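Local coordinates for tail fiber protein (Acinetobacter phage AM24, PDB 5W5P) that probably binds and degrades capsular polysaccharide of Acinetobacter baumannii as a trimeric phage tailspike, at residues Glu525-Gly528 and Thr529-Thr533; Val425-Gly429 and Asn430-Gly434; Thr398-Val402 and Leu403-Thr407. One frame throughout, in Å; residues are numbered along the deposited sequence.

All three contacts are local turns or bends in the chain, and all lie at or near the second subunit of the trimer. Contact 3 leads into the last coils of the parallel beta-helix, and contact 2 forms a bend in its final coil. Their centres are about 19 Å apart and they touch, with T426 O 3.3 Å from T407 CB. Between subunits, A404 and T407 of contact 3 also pack on G429 and F428 of the second subunit. Contact 1 stands apart in the later antiparallel domain. Its centre is about 39 Å from that of contact 2 and about 51 Å from that of contact 3, and their nearest atoms are about 26 Å and 35 Å away.

Contact 1: residues Glu525-Gly528 and Thr529-Thr533; sequences EGIG and TGATT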
loop_
_atom_site.group_PDB
_atom_site.type_symbol
_atom_site.label_atom_id
_atom_site.label_comp_id
_atom_site.label_asym_id
_atom_site.label_seq_id
_atom_site.Cartn_x
_atom_site.Cartn_y
_atom_site.Cartn_z
ATOM N N GLU A 525 35.859 -5.669 30.428
ATOM C CA GLU A 525 35.839 -5.001 29.130
ATOM C C GLU A 525 37.267 -4.660 28.734
ATOM O O GLU A 525 37.961 -3.951 29.468
ATOM C CB GLU A 525 34.977 -3.738 29.173
ATOM C CG GLU A 525 34.739 -3.095 27.820
ATOM C CD GLU A 525 33.413 -2.360 27.753
ATOM O OE1 GLU A 525 32.721 -2.291 28.790
ATOM O OE2 GLU A 525 33.062 -1.856 26.663
ATOM N N GLY A 526 37.697 -5.159 27.576
ATOM C CA GLY A 526 39.062 -4.971 27.127
ATOM C C GLY A 526 40.063 -5.925 27.732
ATOM O O GLY A 526 41.271 -5.664 27.673
ATOM N N ILE A 527 39.601 -7.034 28.308
ATOM C CA ILE A 527 40.436 -7.937 29.087
ATOM C C ILE A 527 40.437 -9.305 28.421
ATOM O O ILE A 527 39.372 -9.879 28.169
ATOM C CB ILE A 527 39.941 -8.042 30.541
ATOM C CG1 ILE A 527 40.097 -6.697 31.251
ATOM C CG2 ILE A 527 40.691 -9.135 31.286
ATOM C CD1 ILE A 527 39.485 -6.672 32.626
ATOM N N GLY A 528 41.629 -9.824 28.145
ATOM C CA GLY A 528 41.765 -11.159 27.600
ATOM C C GLY A 528 41.892 -12.211 28.682
ATOM O O GLY A 528 40.895 -12.804 29.104
ATOM N N THR A 529 43.115 -12.442 29.152
ATOM C CA THR A 529 43.340 -13.436 30.193
ATOM C C THR A 529 42.694 -12.990 31.500
ATOM O O THR A 529 42.915 -11.868 31.962
ATOM C CB THR A 529 44.837 -13.663 30.392
ATOM O OG1 THR A 529 45.414 -14.120 29.163
ATOM C CG2 THR A 529 45.077 -14.705 31.470
ATOM N N GLY A 530 41.878 -13.870 32.083
ATOM C CA GLY A 530 41.251 -13.616 33.364
ATOM C C GLY A 530 39.875 -12.988 33.307
ATOM O O GLY A 530 39.260 -12.788 34.365
ATOM N N ALA A 531 39.370 -12.671 32.118
ATOM C CA ALA A 531 38.070 -12.027 32.007
ATOM C C ALA A 531 36.957 -12.973 32.441
ATOM O O ALA A 531 37.060 -14.195 32.314
ATOM C CB ALA A 531 37.827 -11.554 30.573
ATOM N N THR A 532 35.884 -12.391 32.963
ATOM C CA THR A 532 34.721 -13.149 33.396
ATOM C C THR A 532 33.483 -12.633 32.679
ATOM O O THR A 532 33.440 -11.492 32.212
ATOM C CB THR A 532 34.511 -13.051 34.912
ATOM O OG1 THR A 532 33.295 -13.722 35.267
ATOM C CG2 THR A 532 34.412 -11.598 35.329
ATOM N N THR A 533 32.465 -13.495 32.603
ATOM C CA THR A 533 31.186 -13.101 32.026
ATOM C C THR A 533 30.286 -12.386 33.024
ATOM O O THR A 533 29.316 -11.746 32.607
ATOM C CB THR A 533 30.441 -14.319 31.480
ATOM O OG1 THR A 533 30.148 -15.222 32.555
ATOM C CG2 THR A 533 31.267 -15.032 30.421
#
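I527 meets A531 through its CG2 branch, which lies trans to the backbone N. The first torsion (chi1 -65°) puts CG1 beside that N instead and leaves CG2 as the touching methyl. CG2 lies 3.8 Å from A531 CB. The same methyl comes to 3.6 Å from T529 O. A531 CB also leans on the backbone opposite, 3.3 Å from I527 O and 3.6 Å from G528 O. The single methyl of A531 therefore meets both the I527 branch and two successive carbonyls.

The chain reverses here in a type II beta turn from G528 to A531. T529 and G530 are its central residues. G530 has a positive phi of 93°, a conformation that favours glycine at this position. The closing bond is weak: A531 N to G528 O is 3.4 Å, though it is nearly straight at 164°. The turn lies in the loop joining the neighbouring antiparallel strands 509-523 and 535-546, so it forms part of a beta-hairpin connection. I527 immediately precedes the turn and A531 is its last residue, so their contact lies at its open end.

I527 O is bonded to Q487 NE2, and T532 N to S524 OG. In the second subunit, Y593 packs on I527 and V555 packs on T529. T554 OG1 of that subunit makes a weak hydrogen bond to G530 O.

Contact 2: residues Val425-Gly429 and Asn430-Gly434; sequences VTQFG and NAFSG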
loop_
_atom_site.group_PDB
_atom_site.type_symbol
_atom_site.label_atom_id
_atom_site.label_comp_id
_atom_site.label_asym_id
_atom_site.label_seq_id
_atom_site.Cartn_x
_atom_site.Cartn_y
_atom_site.Cartn_z
ATOM N N VAL A 425 6.074 16.187 14.315
ATOM C CA VAL A 425 6.280 15.764 15.688
ATOM C C VAL A 425 6.825 14.340 15.771
ATOM O O VAL A 425 7.732 14.070 16.562
ATOM C CB VAL A 425 4.976 15.919 16.499
ATOM C CG1 VAL A 425 4.929 14.941 17.635
ATOM C CG2 VAL A 425 4.872 17.345 17.035
ATOM N N THR A 426 6.312 13.421 14.957
ATOM C CA THR A 426 6.723 12.021 14.998
ATOM C C THR A 426 7.356 11.632 13.671
ATOM O O THR A 426 6.739 11.797 12.614
ATOM C CB THR A 426 5.536 11.094 15.292
ATOM O OG1 THR A 426 4.865 11.523 16.487
ATOM C CG2 THR A 426 6.011 9.656 15.464
ATOM N N GLN A 427 8.575 11.101 13.732
ATOM C CA GLN A 427 9.280 10.654 12.538
ATOM C C GLN A 427 10.428 9.739 12.947
ATOM O O GLN A 427 11.161 10.040 13.896
ATOM C CB GLN A 427 9.804 11.843 11.723
ATOM C CG GLN A 427 10.712 12.784 12.497
ATOM C CD GLN A 427 12.173 12.379 12.401
ATOM O OE1 GLN A 427 12.613 11.837 11.384
ATOM N NE2 GLN A 427 12.930 12.624 13.470
ATOM N N PHE A 428 10.583 8.629 12.227
ATOM C CA PHE A 428 11.681 7.707 12.489
ATOM C C PHE A 428 12.010 6.947 11.212
ATOM O O PHE A 428 11.197 6.864 10.286
ATOM C CB PHE A 428 11.350 6.734 13.628
ATOM C CG PHE A 428 10.113 5.911 13.388
ATOM C CD1 PHE A 428 10.179 4.718 12.681
ATOM C CD2 PHE A 428 8.884 6.330 13.870
ATOM C CE1 PHE A 428 9.037 3.958 12.456
ATOM C CE2 PHE A 428 7.744 5.578 13.651
ATOM C CZ PHE A 428 7.821 4.390 12.941
ATOM N N GLY A 429 13.225 6.398 11.175
ATOM C CA GLY A 429 13.664 5.604 10.045
ATOM C C GLY A 429 13.982 6.376 8.784
ATOM O O GLY A 429 14.245 5.755 7.749
ATOM N N ASN A 430 13.973 7.703 8.833
ATOM C CA ASN A 430 14.211 8.510 7.645
ATOM C C ASN A 430 15.701 8.720 7.417
ATOM O O ASN A 430 16.503 8.735 8.361
ATOM C CB ASN A 430 13.512 9.866 7.770
ATOM C CG ASN A 430 12.006 9.735 7.899
ATOM O OD1 ASN A 430 11.312 9.369 6.941
ATOM N ND2 ASN A 430 11.490 10.027 9.089
ATOM N N ALA A 431 16.068 8.906 6.151
ATOM C CA ALA A 431 17.451 9.126 5.754
ATOM C C ALA A 431 17.611 10.534 5.199
ATOM O O ALA A 431 16.841 10.952 4.331
ATOM C CB ALA A 431 17.892 8.099 4.718
ATOM N N PHE A 432 18.610 11.255 5.697
ATOM C CA PHE A 432 18.881 12.637 5.295
ATOM C C PHE A 432 20.287 12.709 4.709
ATOM O O PHE A 432 21.196 13.290 5.305
ATOM C CB PHE A 432 18.720 13.589 6.481
ATOM C CG PHE A 432 17.440 13.398 7.230
ATOM C CD1 PHE A 432 16.289 14.053 6.829
ATOM C CD2 PHE A 432 17.382 12.555 8.331
ATOM C CE1 PHE A 432 15.105 13.873 7.513
ATOM C CE2 PHE A 432 16.201 12.372 9.019
ATOM C CZ PHE A 432 15.061 13.031 8.614
ATOM N N SER A 433 20.458 12.119 3.534
ATOM C CA SER A 433 21.769 12.080 2.905
ATOM C C SER A 433 22.228 13.495 2.561
ATOM O O SER A 433 21.466 14.294 2.009
ATOM C CB SER A 433 21.709 11.195 1.657
ATOM O OG SER A 433 22.763 11.471 0.758
ATOM N N GLY A 434 23.471 13.819 2.925
ATOM C CA GLY A 434 24.010 15.146 2.707
ATOM C C GLY A 434 23.494 16.221 3.642
ATOM O O GLY A 434 24.040 17.332 3.643
#
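Q427 and N430 meet across a bend between two short strands, 427-428 and 431-432. Q427 and F428 are extended. G429 then turns to positive phi (73°), a conformation that favours glycine. N430 returns to extended geometry and the chain continues into the second strand.

The side-chain contact is amide to amide. N430 ND2 donates to Q427 OE1 over 3.1 Å, with a moderately bent angle of 149° at the hydrogen. The donor lies somewhat off the carbonyl plane, and the two amide planes are only 20° apart. Q427 reaches back because its CG sits between the backbone N and the carbonyl carbon and its chain bends again at chi2. N430 ND2 also lies 3.6 Å from Q427 CB, a distance the Q427 torsions do not set. The second neighbour of Q427 OE1 is F432. The oxygen sits at the edge of that ring, in its plane, 3.9 Å from CZ. Q427 OE1 thus meets the C-H rim of the ring.

The N430 amide is buried and held at both ends. Its OD1 accepts from N411 ND2, and its ND2 also donates to F408 O. The Q427 bond is therefore one of several that fix its rotation. Q427 NE2 in turn donates to P443 O.

N430 and N411 occupy matching bends in successive coils, an asparagine stack of the kind known from parallel beta-helices. F428 points the other way from Q427 and packs on F428 of the second subunit. Strand 427-428 pairs in parallel with strand 407-409, and strand 431-432 pairs in the same way with strand 412-413.

Contact 3: residues Thr398-Val402 and Leu403-Thr407; sequences TNLDV and LAPPT
L400 and A404, four residues apart, have CA atoms 5.5 Å from each other, a helix-like closeness, yet no direct hydrogen bond joins the two segments. A water stands in for one. It accepts from L403 N at 3.2 Å and donates to N399 O in a weak bond. These are the two groups, four residues apart, that an alpha-helix would bond directly. D401 and V402 have helical backbone angles, so the chain makes a single helix-like turn in which a water bridges N399 O and L403 N.

The direct contact is apolar. L400 CB lies 4.2 Å from P405 CD, at the ring corner next to the proline nitrogen. L400 O faces the backbone of the second segment, 3.7 Å from A404 CA. V402 CG1 is trans to its backbone N (chi1 -171°), which lays it beside the carbonyl carbon and 4.4 Å from L403 CG.

An Asx turn at N399 leads into the helix-like turn. N399 OD1 accepts from D401 N at 2.9 Å, with the donor well above the carbonyl plane. N399 ND2 makes a weak bond to D401 OD2, 3.4 Å long. That carboxylate oxygen has another partner in A437 N of the second subunit, so the turn is tied to the trimer interface.

The loop is the passage from strand 389-390 to strand 407-409 in the parallel beta-helix. After the turn, P405 and P406 run in a polyproline II conformation and deliver T407 to the strand, where it pairs with V367 and F369. S365 OG bonds to both V402 O and A404 N.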
loop_
_atom_site.group_PDB
_atom_site.type_symbol
_atom_site.label_atom_id
_atom_site.label_comp_id
_atom_site.label_asym_id
_atom_site.label_seq_id
_atom_site.Cartn_x
_atom_site.Cartn_y
_atom_site.Cartn_z
ATOM N N THR A 398 -1.010 22.591 23.091
ATOM C CA THR A 398 -0.305 21.340 23.354
ATOM C C THR A 398 -1.079 20.133 22.841
ATOM O O THR A 398 -0.479 19.094 22.550
ATOM C CB THR A 398 -0.025 21.183 24.855
ATOM O OG1 THR A 398 -1.256 21.192 25.591
ATOM C CG2 THR A 398 0.877 22.303 25.359
ATOM N N ASN A 399 -2.397 20.248 22.727
ATOM C CA ASN A 399 -3.247 19.151 22.280
ATOM C C ASN A 399 -3.305 19.115 20.755
ATOM O O ASN A 399 -3.599 20.132 20.116
ATOM C CB ASN A 399 -4.652 19.309 22.867
ATOM C CG ASN A 399 -5.545 18.129 22.568
ATOM O OD1 ASN A 399 -6.032 17.976 21.447
ATOM N ND2 ASN A 399 -5.772 17.287 23.570
ATOM N N LEU A 400 -3.032 17.940 20.175
ATOM C CA LEU A 400 -2.996 17.762 18.726
ATOM C C LEU A 400 -4.087 16.814 18.231
ATOM O O LEU A 400 -3.944 16.198 17.173
ATOM C CB LEU A 400 -1.623 17.262 18.275
ATOM C CG LEU A 400 -0.375 17.865 18.917
ATOM C CD1 LEU A 400 0.861 17.062 18.542
ATOM C CD2 LEU A 400 -0.213 19.332 18.520
ATOM N N ASP A 401 -5.187 16.700 18.979
ATOM C CA ASP A 401 -6.207 15.701 18.667
ATOM C C ASP A 401 -6.879 15.981 17.333
ATOM O O ASP A 401 -7.051 15.077 16.508
ATOM C CB ASP A 401 -7.263 15.659 19.772
ATOM C CG ASP A 401 -6.795 14.925 21.005
ATOM O OD1 ASP A 401 -5.665 14.391 21.001
ATOM O OD2 ASP A 401 -7.568 14.879 21.981
ATOM N N VAL A 402 -7.297 17.224 17.114
ATOM C CA VAL A 402 -8.113 17.533 15.947
ATOM C C VAL A 402 -7.258 17.605 14.691
ATOM O O VAL A 402 -7.571 16.977 13.675
ATOM C CB VAL A 402 -8.894 18.838 16.182
ATOM C CG1 VAL A 402 -9.910 19.052 15.075
ATOM C CG2 VAL A 402 -9.578 18.802 17.539
ATOM N N LEU A 403 -6.161 18.359 14.741
ATOM C CA LEU A 403 -5.322 18.617 13.573
ATOM C C LEU A 403 -3.993 17.889 13.759
ATOM O O LEU A 403 -2.984 18.475 14.158
ATOM C CB LEU A 403 -5.130 20.130 13.369
ATOM C CG LEU A 403 -6.422 20.919 13.129
ATOM C CD1 LEU A 403 -6.174 22.413 13.247
ATOM C CD2 LEU A 403 -7.023 20.582 11.773
ATOM N N ALA A 404 -4.002 16.598 13.454
ATOM C CA ALA A 404 -2.828 15.750 13.635
ATOM C C ALA A 404 -1.768 16.076 12.592
ATOM O O ALA A 404 -2.034 15.938 11.392
ATOM C CB ALA A 404 -3.221 14.281 13.546
ATOM N N PRO A 405 -0.576 16.511 12.993
ATOM C CA PRO A 405 0.481 16.809 12.021
ATOM C C PRO A 405 0.927 15.556 11.290
ATOM O O PRO A 405 0.795 14.436 11.810
ATOM C CB PRO A 405 1.610 17.386 12.892
ATOM C CG PRO A 405 0.924 17.865 14.131
ATOM C CD PRO A 405 -0.195 16.897 14.362
ATOM N N PRO A 406 1.462 15.701 10.081
ATOM C CA PRO A 406 1.913 14.530 9.323
ATOM C C PRO A 406 3.140 13.880 9.943
ATOM O O PRO A 406 3.930 14.513 10.646
ATOM C CB PRO A 406 2.238 15.106 7.937
ATOM C CG PRO A 406 1.523 16.414 7.876
ATOM C CD PRO A 406 1.521 16.934 9.280
ATOM N N THR A 407 3.294 12.587 9.665
ATOM C CA THR A 407 4.433 11.819 10.144
ATOM C C THR A 407 5.195 11.240 8.956
ATOM O O THR A 407 4.663 11.111 7.850
ATOM C CB THR A 407 4.003 10.694 11.107
ATOM O OG1 THR A 407 3.271 9.689 10.397
ATOM C CG2 THR A 407 3.126 11.252 12.233
HETATM O O HOH W 1 -5.436 20.052 17.334
#